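Probable ribosomal RNA small subunit methyltransferase (Thermus thermophilus, PDB 3DMH) transfers a methyl group from S-adenosylmethionine to the N2 atom of a guanosine in 16S ribosomal RNA. Local coordinates at residues 198-202 with 244-250; 70-76 with 88-94; 42-48 with 62-68; 20-24 with 80-85. Numbering follows the deposited sequence.

Interaction 1. Residues 198-202 with 244-250. With SAM (S-adenosylmethionine), chain D.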
# COMPACT_ATOMS: atom_id res chain seq x y z
N TYR A 198 4.25 23.59 -3.11
CA TYR A 198 4.15 22.50 -2.14
C TYR A 198 5.48 21.79 -2.01
O TYR A 198 6.20 21.62 -3.00
CB TYR A 198 3.06 21.50 -2.54
CG TYR A 198 1.69 22.12 -2.66
CD1 TYR A 198 0.83 22.19 -1.56
CD2 TYR A 198 1.27 22.69 -3.86
CE1 TYR A 198 -0.42 22.79 -1.67
CE2 TYR A 198 0.03 23.29 -3.97
CZ TYR A 198 -0.81 23.34 -2.88
OH TYR A 198 -2.04 23.94 -3.00
N THR A 199 5.82 21.37 -0.79
CA THR A 199 6.94 20.47 -0.59
C THR A 199 6.40 19.17 -0.06
O THR A 199 5.93 19.10 1.08
CB THR A 199 7.98 21.04 0.39
OG1 THR A 199 8.48 22.28 -0.13
CG2 THR A 199 9.14 20.08 0.55
N PHE A 200 6.48 18.14 -0.89
CA PHE A 200 6.05 16.80 -0.49
C PHE A 200 7.17 16.03 0.20
O PHE A 200 8.35 16.21 -0.10
CB PHE A 200 5.50 16.04 -1.69
CG PHE A 200 4.29 16.67 -2.30
CD1 PHE A 200 3.02 16.47 -1.76
CD2 PHE A 200 4.42 17.51 -3.41
CE1 PHE A 200 1.90 17.07 -2.33
CE2 PHE A 200 3.31 18.12 -3.98
CZ PHE A 200 2.04 17.89 -3.45
N HIS A 201 6.77 15.17 1.13
CA HIS A 201 7.70 14.39 1.93
C HIS A 201 7.21 12.97 1.88
O HIS A 201 6.01 12.73 2.03
CB HIS A 201 7.69 14.85 3.37
CG HIS A 201 8.39 16.15 3.58
ND1 HIS A 201 7.83 17.37 3.26
CD2 HIS A 201 9.63 16.42 4.05
CE1 HIS A 201 8.69 18.33 3.54
NE2 HIS A 201 9.79 17.78 4.02
N HIS A 202 8.12 12.04 1.66
CA HIS A 202 7.71 10.64 1.64
C HIS A 202 8.80 9.65 1.99
O HIS A 202 10.01 9.91 1.83
CB HIS A 202 7.05 10.29 0.31
CG HIS A 202 7.95 10.43 -0.87
ND1 HIS A 202 8.96 9.54 -1.15
CD2 HIS A 202 8.01 11.37 -1.84
CE1 HIS A 202 9.60 9.92 -2.24
NE2 HIS A 202 9.04 11.03 -2.68
N TYR A 244 1.05 10.16 -0.69
CA TYR A 244 1.72 11.22 0.09
C TYR A 244 1.04 12.61 -0.03
O TYR A 244 1.52 13.60 0.52
CB TYR A 244 3.22 11.33 -0.23
CG TYR A 244 3.49 11.64 -1.67
CD1 TYR A 244 3.25 12.92 -2.19
CD2 TYR A 244 4.00 10.66 -2.51
CE1 TYR A 244 3.52 13.20 -3.53
CE2 TYR A 244 4.28 10.94 -3.84
CZ TYR A 244 4.02 12.19 -4.34
OH TYR A 244 4.28 12.43 -5.66
N GLY A 245 -0.08 12.66 -0.75
CA GLY A 245 -0.91 13.85 -0.77
C GLY A 245 -0.92 14.75 -1.99
O GLY A 245 -1.27 15.92 -1.86
N ALA A 246 -0.62 14.20 -3.17
CA ALA A 246 -0.64 15.03 -4.39
C ALA A 246 -1.99 15.72 -4.62
O ALA A 246 -2.03 16.87 -5.06
CB ALA A 246 -0.25 14.21 -5.62
N LEU A 247 -3.10 15.04 -4.30
CA LEU A 247 -4.44 15.67 -4.35
C LEU A 247 -4.81 16.32 -3.02
O LEU A 247 -5.44 17.38 -2.98
CB LEU A 247 -5.52 14.65 -4.75
CG LEU A 247 -5.28 13.87 -6.04
CD1 LEU A 247 -6.40 12.87 -6.31
CD2 LEU A 247 -5.11 14.80 -7.25
N THR A 248 -4.44 15.64 -1.93
CA THR A 248 -4.84 16.04 -0.58
C THR A 248 -4.34 17.43 -0.20
O THR A 248 -5.11 18.24 0.31
CB THR A 248 -4.28 15.05 0.45
OG1 THR A 248 -4.35 13.69 -0.06
CG2 THR A 248 -5.00 15.21 1.81
N LEU A 249 -3.06 17.69 -0.43
CA LEU A 249 -2.48 18.97 0.01
C LEU A 249 -3.08 20.16 -0.72
O LEU A 249 -3.54 21.11 -0.06
CB LEU A 249 -0.93 18.96 -0.06
CG LEU A 249 -0.21 18.56 1.23
CD1 LEU A 249 -0.42 17.08 1.59
CD2 LEU A 249 1.28 18.86 1.13
N PRO A 250 -3.11 20.13 -2.08
CA PRO A 250 -3.75 21.24 -2.80
C PRO A 250 -5.20 21.45 -2.41
O PRO A 250 -5.61 22.59 -2.21
CB PRO A 250 -3.65 20.80 -4.27
CG PRO A 250 -2.44 19.95 -4.30
CD PRO A 250 -2.51 19.16 -3.02
N SAM D . -3.59 10.09 -4.60
CA SAM D . -2.11 9.86 -4.76
C SAM D . -1.63 10.63 -5.97
O SAM D . -2.51 11.08 -6.72
OXT SAM D . -0.41 10.76 -6.17
CB SAM D . -1.79 8.38 -4.97
CG SAM D . -2.44 7.72 -6.18
SD SAM D . -1.89 6.00 -6.39
CE SAM D . -2.22 5.71 -8.15
C5' SAM D . -3.19 4.97 -5.64
C4' SAM D . -3.11 4.95 -4.13
O4' SAM D . -4.12 4.03 -3.72
C3' SAM D . -1.77 4.47 -3.55
O3' SAM D . -1.22 5.41 -2.64
C2' SAM D . -2.13 3.13 -2.89
O2' SAM D . -1.33 2.77 -1.78
C1' SAM D . -3.59 3.40 -2.56
N9 SAM D . -4.31 2.18 -2.27
C8 SAM D . -4.12 0.90 -2.79
N7 SAM D . -5.04 0.06 -2.26
C5 SAM D . -5.82 0.80 -1.39
C6 SAM D . -6.88 0.48 -0.54
N6 SAM D . -7.33 -0.78 -0.43
N1 SAM D . -7.44 1.49 0.21
C2 SAM D . -6.97 2.78 0.14
N3 SAM D . -5.88 3.12 -0.66
C4 SAM D . -5.35 2.13 -1.41
O HOH W 1 3.86 14.58 1.68

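Interaction 2. Residues 70-76 with 88-94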
# COMPACT_ATOMS: atom_id res chain seq x y z
N GLU A 70 6.14 -12.81 15.32
CA GLU A 70 5.63 -11.44 15.21
C GLU A 70 5.61 -11.08 13.73
O GLU A 70 6.38 -11.63 12.93
CB GLU A 70 6.53 -10.50 16.01
CG GLU A 70 6.15 -9.01 15.95
CD GLU A 70 4.76 -8.70 16.51
OE1 GLU A 70 4.71 -8.21 17.66
OE2 GLU A 70 3.74 -8.95 15.82
N ARG A 71 4.72 -10.18 13.35
CA ARG A 71 4.54 -9.81 11.93
C ARG A 71 4.40 -8.32 11.87
O ARG A 71 3.59 -7.77 12.61
CB ARG A 71 3.27 -10.46 11.37
CG ARG A 71 3.26 -11.98 11.46
CD ARG A 71 1.86 -12.54 11.15
NE ARG A 71 1.93 -14.01 11.21
CZ ARG A 71 1.93 -14.71 12.34
NH1 ARG A 71 1.80 -14.13 13.54
NH2 ARG A 71 2.07 -16.03 12.27
N LEU A 72 5.18 -7.67 11.00
CA LEU A 72 5.03 -6.22 10.80
C LEU A 72 4.44 -5.98 9.42
O LEU A 72 5.04 -6.38 8.42
CB LEU A 72 6.40 -5.52 10.92
CG LEU A 72 7.16 -5.80 12.24
CD1 LEU A 72 8.37 -4.89 12.29
CD2 LEU A 72 6.32 -5.61 13.48
N GLU A 73 3.31 -5.28 9.36
CA GLU A 73 2.61 -5.15 8.10
C GLU A 73 2.11 -3.73 7.89
O GLU A 73 1.60 -3.08 8.82
CB GLU A 73 1.47 -6.15 8.08
CG GLU A 73 0.55 -6.08 6.84
CD GLU A 73 1.32 -6.25 5.55
OE1 GLU A 73 1.89 -7.33 5.32
OE2 GLU A 73 1.37 -5.31 4.71
N THR A 74 2.31 -3.24 6.67
CA THR A 74 1.93 -1.88 6.31
C THR A 74 0.53 -1.74 5.73
O THR A 74 -0.05 -0.64 5.77
CB THR A 74 2.91 -1.27 5.28
OG1 THR A 74 3.02 -2.17 4.18
CG2 THR A 74 4.31 -1.12 5.88
N SER A 75 -0.02 -2.84 5.19
CA SER A 75 -1.33 -2.78 4.55
C SER A 75 -2.44 -3.00 5.55
O SER A 75 -2.49 -4.02 6.24
CB SER A 75 -1.40 -3.85 3.46
OG SER A 75 -2.76 -4.14 3.08
N ARG A 76 -3.36 -2.05 5.59
CA ARG A 76 -4.51 -2.19 6.47
C ARG A 76 -5.34 -3.43 6.12
O ARG A 76 -5.72 -4.18 7.01
CB ARG A 76 -5.38 -0.92 6.47
CG ARG A 76 -6.18 -0.82 7.75
CD ARG A 76 -5.32 -0.17 8.86
NE ARG A 76 -5.99 -0.20 10.14
CZ ARG A 76 -5.65 0.58 11.17
NH1 ARG A 76 -4.63 1.44 11.07
NH2 ARG A 76 -6.36 0.49 12.31
N GLN A 88 -0.72 -12.83 15.40
CA GLN A 88 -0.17 -11.59 15.96
C GLN A 88 0.41 -10.79 14.81
O GLN A 88 1.17 -11.33 14.00
CB GLN A 88 0.92 -11.93 16.98
CG GLN A 88 1.43 -10.70 17.73
CD GLN A 88 2.50 -11.04 18.72
OE1 GLN A 88 3.67 -10.76 18.49
NE2 GLN A 88 2.10 -11.64 19.84
N ALA A 89 0.07 -9.51 14.77
CA ALA A 89 0.55 -8.65 13.71
C ALA A 89 0.45 -7.23 14.18
O ALA A 89 -0.49 -6.87 14.90
CB ALA A 89 -0.24 -8.85 12.45
N ARG A 90 1.42 -6.42 13.79
CA ARG A 90 1.38 -5.00 14.13
C ARG A 90 1.35 -4.16 12.89
O ARG A 90 1.98 -4.50 11.90
CB ARG A 90 2.65 -4.60 14.90
CG ARG A 90 2.99 -5.48 16.08
CD ARG A 90 1.89 -5.56 17.08
NE ARG A 90 2.30 -6.39 18.22
CZ ARG A 90 1.55 -6.63 19.28
NH1 ARG A 90 0.31 -6.17 19.37
NH2 ARG A 90 2.03 -7.39 20.26
N LEU A 91 0.68 -3.02 13.00
CA LEU A 91 0.69 -2.00 11.98
C LEU A 91 2.06 -1.32 12.09
O LEU A 91 2.29 -0.50 12.98
CB LEU A 91 -0.43 -1.01 12.28
CG LEU A 91 -1.84 -1.61 12.20
CD1 LEU A 91 -2.76 -0.76 13.09
CD2 LEU A 91 -2.33 -1.66 10.75
N ALA A 92 2.96 -1.67 11.18
CA ALA A 92 4.36 -1.27 11.36
C ALA A 92 5.15 -1.34 10.08
O ALA A 92 4.89 -2.17 9.23
CB ALA A 92 5.00 -2.14 12.42
N LEU A 93 6.09 -0.41 9.95
CA LEU A 93 7.05 -0.46 8.88
C LEU A 93 8.11 -1.51 9.19
O LEU A 93 8.41 -1.78 10.36
CB LEU A 93 7.74 0.90 8.77
CG LEU A 93 6.79 2.09 8.60
CD1 LEU A 93 7.55 3.38 8.86
CD2 LEU A 93 6.20 2.10 7.20
N PRO A 94 8.72 -2.10 8.14
CA PRO A 94 9.70 -3.15 8.38
C PRO A 94 10.84 -2.67 9.27
O PRO A 94 11.30 -3.41 10.15
CB PRO A 94 10.22 -3.49 6.97
CG PRO A 94 9.14 -3.06 6.04
CD PRO A 94 8.44 -1.89 6.70
O HOH W 2 6.14 -4.02 7.30

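Interaction 3. Residues 42-48 with 62-68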
# COMPACT_ATOMS: atom_id res chain seq x y z
N VAL A 42 9.82 -22.78 4.76
CA VAL A 42 10.24 -22.29 6.09
C VAL A 42 10.14 -23.37 7.18
O VAL A 42 9.15 -24.10 7.27
CB VAL A 42 9.46 -21.05 6.53
CG1 VAL A 42 9.71 -19.91 5.57
CG2 VAL A 42 7.98 -21.36 6.58
N GLU A 43 11.19 -23.44 8.00
CA GLU A 43 11.29 -24.36 9.13
C GLU A 43 11.66 -23.56 10.37
O GLU A 43 12.38 -22.57 10.27
CB GLU A 43 12.41 -25.38 8.89
CG GLU A 43 12.38 -26.06 7.52
CD GLU A 43 11.66 -27.38 7.54
OE1 GLU A 43 11.49 -27.95 8.65
OE2 GLU A 43 11.26 -27.86 6.45
N PRO A 44 11.16 -23.98 11.55
CA PRO A 44 11.55 -23.29 12.78
C PRO A 44 13.06 -23.25 13.03
O PRO A 44 13.79 -24.21 12.71
CB PRO A 44 10.86 -24.10 13.88
CG PRO A 44 9.71 -24.73 13.21
CD PRO A 44 10.19 -25.06 11.81
N PHE A 45 13.50 -22.14 13.60
CA PHE A 45 14.87 -21.98 14.05
C PHE A 45 14.85 -21.06 15.25
O PHE A 45 14.44 -19.92 15.14
CB PHE A 45 15.74 -21.37 12.95
CG PHE A 45 17.16 -21.14 13.37
CD1 PHE A 45 18.06 -22.20 13.39
CD2 PHE A 45 17.60 -19.88 13.77
CE1 PHE A 45 19.38 -22.01 13.79
CE2 PHE A 45 18.92 -19.69 14.17
CZ PHE A 45 19.80 -20.74 14.17
N GLY A 46 15.28 -21.54 16.41
CA GLY A 46 15.24 -20.73 17.62
C GLY A 46 13.81 -20.56 18.10
O GLY A 46 12.95 -21.37 17.80
N GLU A 47 13.57 -19.49 18.87
CA GLU A 47 12.29 -19.32 19.56
C GLU A 47 11.44 -18.17 19.04
O GLU A 47 10.22 -18.24 19.09
CB GLU A 47 12.52 -19.08 21.06
CG GLU A 47 12.97 -20.32 21.83
CD GLU A 47 14.37 -20.77 21.48
OE1 GLU A 47 15.24 -19.89 21.26
OE2 GLU A 47 14.60 -22.00 21.42
N ARG A 48 12.10 -17.12 18.56
CA ARG A 48 11.41 -15.87 18.17
C ARG A 48 11.59 -15.55 16.68
O ARG A 48 12.72 -15.38 16.21
CB ARG A 48 11.93 -14.70 18.99
CG ARG A 48 11.83 -14.88 20.50
CD ARG A 48 12.92 -14.06 21.21
NE ARG A 48 14.27 -14.46 20.77
CZ ARG A 48 15.39 -13.79 21.04
NH1 ARG A 48 15.37 -12.68 21.77
NH2 ARG A 48 16.54 -14.25 20.57
N PRO A 62 3.80 -21.81 8.59
CA PRO A 62 4.32 -23.05 9.21
C PRO A 62 5.01 -22.85 10.56
O PRO A 62 5.13 -23.81 11.33
CB PRO A 62 5.32 -23.58 8.16
CG PRO A 62 4.75 -23.08 6.86
CD PRO A 62 4.28 -21.66 7.20
N LEU A 63 5.45 -21.61 10.85
CA LEU A 63 6.13 -21.31 12.12
C LEU A 63 5.16 -21.11 13.28
O LEU A 63 5.54 -21.21 14.44
CB LEU A 63 7.01 -20.06 11.96
CG LEU A 63 8.00 -20.07 10.79
CD1 LEU A 63 8.76 -18.75 10.72
CD2 LEU A 63 9.01 -21.25 10.87
N GLU A 64 3.89 -20.83 12.95
CA GLU A 64 2.89 -20.52 13.97
C GLU A 64 2.65 -21.75 14.85
O GLU A 64 2.51 -22.86 14.37
CB GLU A 64 1.59 -20.00 13.30
CG GLU A 64 0.47 -19.52 14.27
CD GLU A 64 0.75 -18.19 14.98
OE1 GLU A 64 1.74 -17.47 14.67
OE2 GLU A 64 -0.07 -17.86 15.87
N GLY A 65 2.70 -21.55 16.16
CA GLY A 65 2.51 -22.69 17.07
C GLY A 65 3.78 -23.47 17.40
O GLY A 65 3.79 -24.24 18.37
N ARG A 66 4.83 -23.29 16.60
CA ARG A 66 6.14 -23.90 16.88
C ARG A 66 7.17 -22.88 17.40
O ARG A 66 8.16 -23.25 18.05
CB ARG A 66 6.66 -24.58 15.62
CG ARG A 66 5.76 -25.72 15.15
CD ARG A 66 6.60 -26.96 14.91
NE ARG A 66 6.91 -27.11 13.50
CZ ARG A 66 7.95 -27.81 13.04
NH1 ARG A 66 8.80 -28.39 13.87
NH2 ARG A 66 8.14 -27.90 11.73
N MET A 67 6.92 -21.62 17.10
CA MET A 67 7.78 -20.49 17.45
C MET A 67 6.86 -19.36 17.87
O MET A 67 5.68 -19.38 17.50
CB MET A 67 8.52 -19.98 16.20
CG MET A 67 9.57 -20.90 15.70
SD MET A 67 10.57 -20.05 14.49
CE MET A 67 11.48 -18.94 15.55
N ALA A 68 7.39 -18.38 18.58
CA ALA A 68 6.68 -17.11 18.73
C ALA A 68 6.91 -16.34 17.44
O ALA A 68 8.05 -16.16 17.02
CB ALA A 68 7.22 -16.32 19.91
O HOH W 3 8.16 -26.29 8.79

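Interaction 4. Residues 20-24 with 80-85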
# COMPACT_ATOMS: atom_id res chain seq x y z
N ARG A 20 -7.09 -22.63 9.09
CA ARG A 20 -7.74 -21.75 8.13
C ARG A 20 -7.00 -20.42 8.11
O ARG A 20 -6.27 -20.09 9.03
CB ARG A 20 -9.21 -21.55 8.50
CG ARG A 20 -9.41 -20.69 9.76
CD ARG A 20 -10.87 -20.61 10.21
NE ARG A 20 -10.95 -19.70 11.37
CZ ARG A 20 -12.05 -19.04 11.74
NH1 ARG A 20 -13.19 -19.16 11.07
NH2 ARG A 20 -12.00 -18.22 12.81
N LEU A 21 -7.19 -19.68 7.02
CA LEU A 21 -6.55 -18.39 6.88
C LEU A 21 -7.52 -17.46 6.19
O LEU A 21 -8.08 -17.83 5.15
CB LEU A 21 -5.29 -18.56 6.04
CG LEU A 21 -4.32 -17.39 6.04
CD1 LEU A 21 -3.60 -17.26 7.40
CD2 LEU A 21 -3.31 -17.59 4.92
N PHE A 22 -7.76 -16.29 6.77
CA PHE A 22 -8.65 -15.32 6.13
C PHE A 22 -7.95 -14.55 5.04
O PHE A 22 -6.81 -14.10 5.20
CB PHE A 22 -9.19 -14.32 7.16
CG PHE A 22 -10.25 -14.92 8.08
CD1 PHE A 22 -11.60 -14.75 7.80
CD2 PHE A 22 -9.89 -15.65 9.23
CE1 PHE A 22 -12.57 -15.25 8.63
CE2 PHE A 22 -10.88 -16.19 10.06
CZ PHE A 22 -12.22 -15.97 9.76
N ILE A 23 -8.69 -14.35 3.95
CA ILE A 23 -8.23 -13.50 2.85
C ILE A 23 -9.34 -12.51 2.51
O ILE A 23 -10.49 -12.68 2.91
CB ILE A 23 -7.81 -14.34 1.61
CG1 ILE A 23 -9.03 -14.98 0.96
CG2 ILE A 23 -6.69 -15.38 2.01
CD1 ILE A 23 -8.73 -15.64 -0.39
N LYS A 24 -9.01 -11.49 1.73
CA LYS A 24 -10.05 -10.58 1.25
C LYS A 24 -9.53 -9.90 -0.01
O LYS A 24 -8.31 -9.86 -0.24
CB LYS A 24 -10.43 -9.50 2.30
CG LYS A 24 -9.35 -8.43 2.49
CD LYS A 24 -9.78 -7.28 3.41
CE LYS A 24 -11.03 -6.58 2.93
NZ LYS A 24 -10.84 -5.82 1.63
N ARG A 80 -6.24 -6.61 8.61
CA ARG A 80 -7.60 -7.10 8.91
C ARG A 80 -7.63 -8.63 8.80
O ARG A 80 -8.23 -9.32 9.65
CB ARG A 80 -8.63 -6.54 7.94
CG ARG A 80 -8.88 -5.05 8.06
CD ARG A 80 -9.64 -4.54 6.83
NE ARG A 80 -11.09 -4.59 7.02
CZ ARG A 80 -12.01 -4.17 6.14
NH1 ARG A 80 -11.68 -3.64 4.94
NH2 ARG A 80 -13.31 -4.28 6.46
N CYS A 81 -6.99 -9.14 7.75
CA CYS A 81 -6.93 -10.60 7.55
C CYS A 81 -6.13 -11.31 8.63
O CYS A 81 -6.61 -12.28 9.18
CB CYS A 81 -6.34 -10.93 6.19
SG CYS A 81 -7.40 -10.39 4.81
N LEU A 82 -4.91 -10.84 8.92
CA LEU A 82 -4.08 -11.48 9.95
C LEU A 82 -4.80 -11.60 11.32
O LEU A 82 -4.76 -12.62 11.97
CB LEU A 82 -2.78 -10.68 10.11
CG LEU A 82 -1.90 -10.75 8.87
CD1 LEU A 82 -0.79 -9.69 8.93
CD2 LEU A 82 -1.26 -12.15 8.71
N THR A 83 -5.29 -10.49 11.82
CA THR A 83 -6.08 -10.37 13.01
C THR A 83 -7.28 -11.35 13.01
O THR A 83 -7.49 -12.06 13.99
CB THR A 83 -6.52 -8.91 13.23
OG1 THR A 83 -5.33 -8.12 13.31
CG2 THR A 83 -7.27 -8.80 14.54
N ALA A 84 -8.03 -11.38 11.90
CA ALA A 84 -9.15 -12.34 11.79
C ALA A 84 -8.68 -13.77 11.94
O ALA A 84 -9.39 -14.62 12.50
CB ALA A 84 -9.93 -12.16 10.48
N SER A 85 -7.49 -14.05 11.40
CA SER A 85 -6.87 -15.36 11.47
C SER A 85 -6.24 -15.70 12.84
O SER A 85 -5.69 -16.79 13.00
CB SER A 85 -5.79 -15.46 10.40
OG SER A 85 -6.34 -15.35 9.09
O HOH W 4 -9.48 -16.97 13.90
O HOH W 5 -4.45 -19.10 10.80
O HOH W 6 -4.93 -13.98 7.29

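Interaction 1. Residues 198-202 with 244-250
Strand 198-202 and the loop-to-helix segment 244-250 run in opposite senses: the CA atoms of H202 and Y244 are 6.2 Å apart, those of Y198 and L249 7.8 Å. No direct hydrogen bond spans this gap, but water 1 accepts from H201 N (3.0 Å) and lies 2.8 Å from Y244 O. Y198, F200 and H202 turn their CA-to-CB bonds toward 244-250, T199 and H201 away from it. F200 sits at the centre: the edge of the Y244 ring meets its face in an offset edge-to-face pair, centroids 5.4 Å apart and planes at 62°. The first residues of 244-250 end the glycine-rich loop that follows strand 236-240, the first of the Rossmann-like methyltransferase fold, and lead into helix 248-253. G245 is the last glycine of its GxGxG signature; with phi near 106°, a CB there would jam against Y244 O and strike L249 CD1. G245 O accepts from L249 N (2.9 Å), an i to i+4 bond at the entry to the helix, and also lies at the edge of the F200 ring, 3.4 Å from CE1. At one end P250 CG lies over the Y198 ring, 4.3 Å from its centroid, in a CH-pi contact. At the other, the H202 and Y244 rings are slid apart with little overlap, their polar ends bonded to G210 and S208. Beyond the aromatic side, A246 CB comes within 3.5 Å of OXT of S-adenosylmethionine.

Interaction 2. Residues 70-76 with 88-94
L72 lays its CD2 against A92 CB at 3.9 Å, while its CD1 reaches the backbone of L93 (O at 3.7 Å). Beneath this overlap the two segments pair as parallel strands: R90 N donates to R71 O (2.8 Å), E73 N to R90 O (3.0 Å) and A92 N to E73 O (3.1 Å), so R90 gives both its backbone groups to the neighbour. Strand 68-73, helix 76-84 and strand 90-91 make a beta-alpha-beta unit at the edge of a Rossmann-like sheet: parallel neighbours need a crossover connection, and here helix 76-84 supplies it. At the start of the pair, E70 OE1 forms a salt bridge with R90 NE (3.1 Å), and R71 NH1 donates to Q88 O (2.9 Å) while the other end of its guanidinium is bonded to E64. Past the strand, S75 N-caps the helix and also reaches D263 of the C-terminal half. L91 CD1 lies over one face of the R76 guanidinium, 3.5 Å from NH1.

Interaction 3. Residues 42-48 with 62-68
Two parallel strands of the N-terminal Rossmann-like sheet, 48-51 and 68-73, are led in by loops that pack on each other, and M67 and P44 have the largest areas buried in that contact. M67 threads its side chain into the bend made by 45-48, where its CE meets F45 O (3.1 Å), G46 O (3.6 Å) and R48 N (3.6 Å); F45 O is buried here without a hydrogen-bonding partner. G46, with phi near 72°, lies in this bend, a conformation glycine adopts readily. P44 is held on several sides: its CB lies 3.9 Å from M67 CG, its N 3.5 Å from L63 CD2, and its CD sits over the face of the R66 guanidinium, 3.5 Å from NH2. V42 extends the apolar contact, with CG2 3.7 Å from P62 CG. Behind, L63 and M67 rest on L104 of strand 102-108. The loops become sheet where R48 and A68 form a parallel bridge, secured by the hydrogen bond from A68 N to E47 O at 2.9 Å.

Interaction 4. Residues 20-24 with 80-85
This is strand-on-helix packing: the second strand of the N-terminal hairpin, 12-16 with 19-23, lies on the helix of a beta-alpha-beta unit in the first Rossmann-like sheet. The axes of strand 20-23 and helix 80-84 approach to 7.1 Å at 154°, close to antiparallel. F22 is the main anchor. Its ring is placed over A84, whose CB is 3.9 Å from the ring centroid in a CH-pi contact, and its backbone N donates to S85 OG (2.9 Å), so the serine just past helix 76-84 takes up a strand amide. Water 6 reinforces the join, donating to F22 O (2.8 Å) and accepting from S85 OG (2.7 Å); water 4 links R20 NH2 (3.0 Å) with A84 O (2.7 Å). C81 fills the space between, its SG 3.6 Å from K24 CG. Toward the cofactor the contact gathers positive charge: K24 NZ and R80 NH1 are 4.1 Å apart, a closeness explained by D288, a residue that binds S-adenosylmethionine and forms salt bridges with both. The hairpin and helix thereby reach the C-terminal domain together. The K24 side chain crosses the R80 guanidinium, with CE over one face, 3.6 Å from R80 NH1.

From the N terminus, interaction 4 opens first, at 20-24, and encloses interaction 3, whose loop from 42-48 to 62-68 closes around the first strand of the N-terminal sheet. Interaction 2 opens at 70-76 before interaction 4 closes at 80-85, and itself closes at 88-94, so the two cross and share helix 76-84; L82 of the one packs on A89 of the other. Interactions 2 and 3 are in series but joined by a salt bridge between R71 and E64. Interaction 1 follows separately, tying a hairpin to the cofactor loop of the second Rossmann-like domain, with its nearest atoms about 9 Å from those of interaction 2.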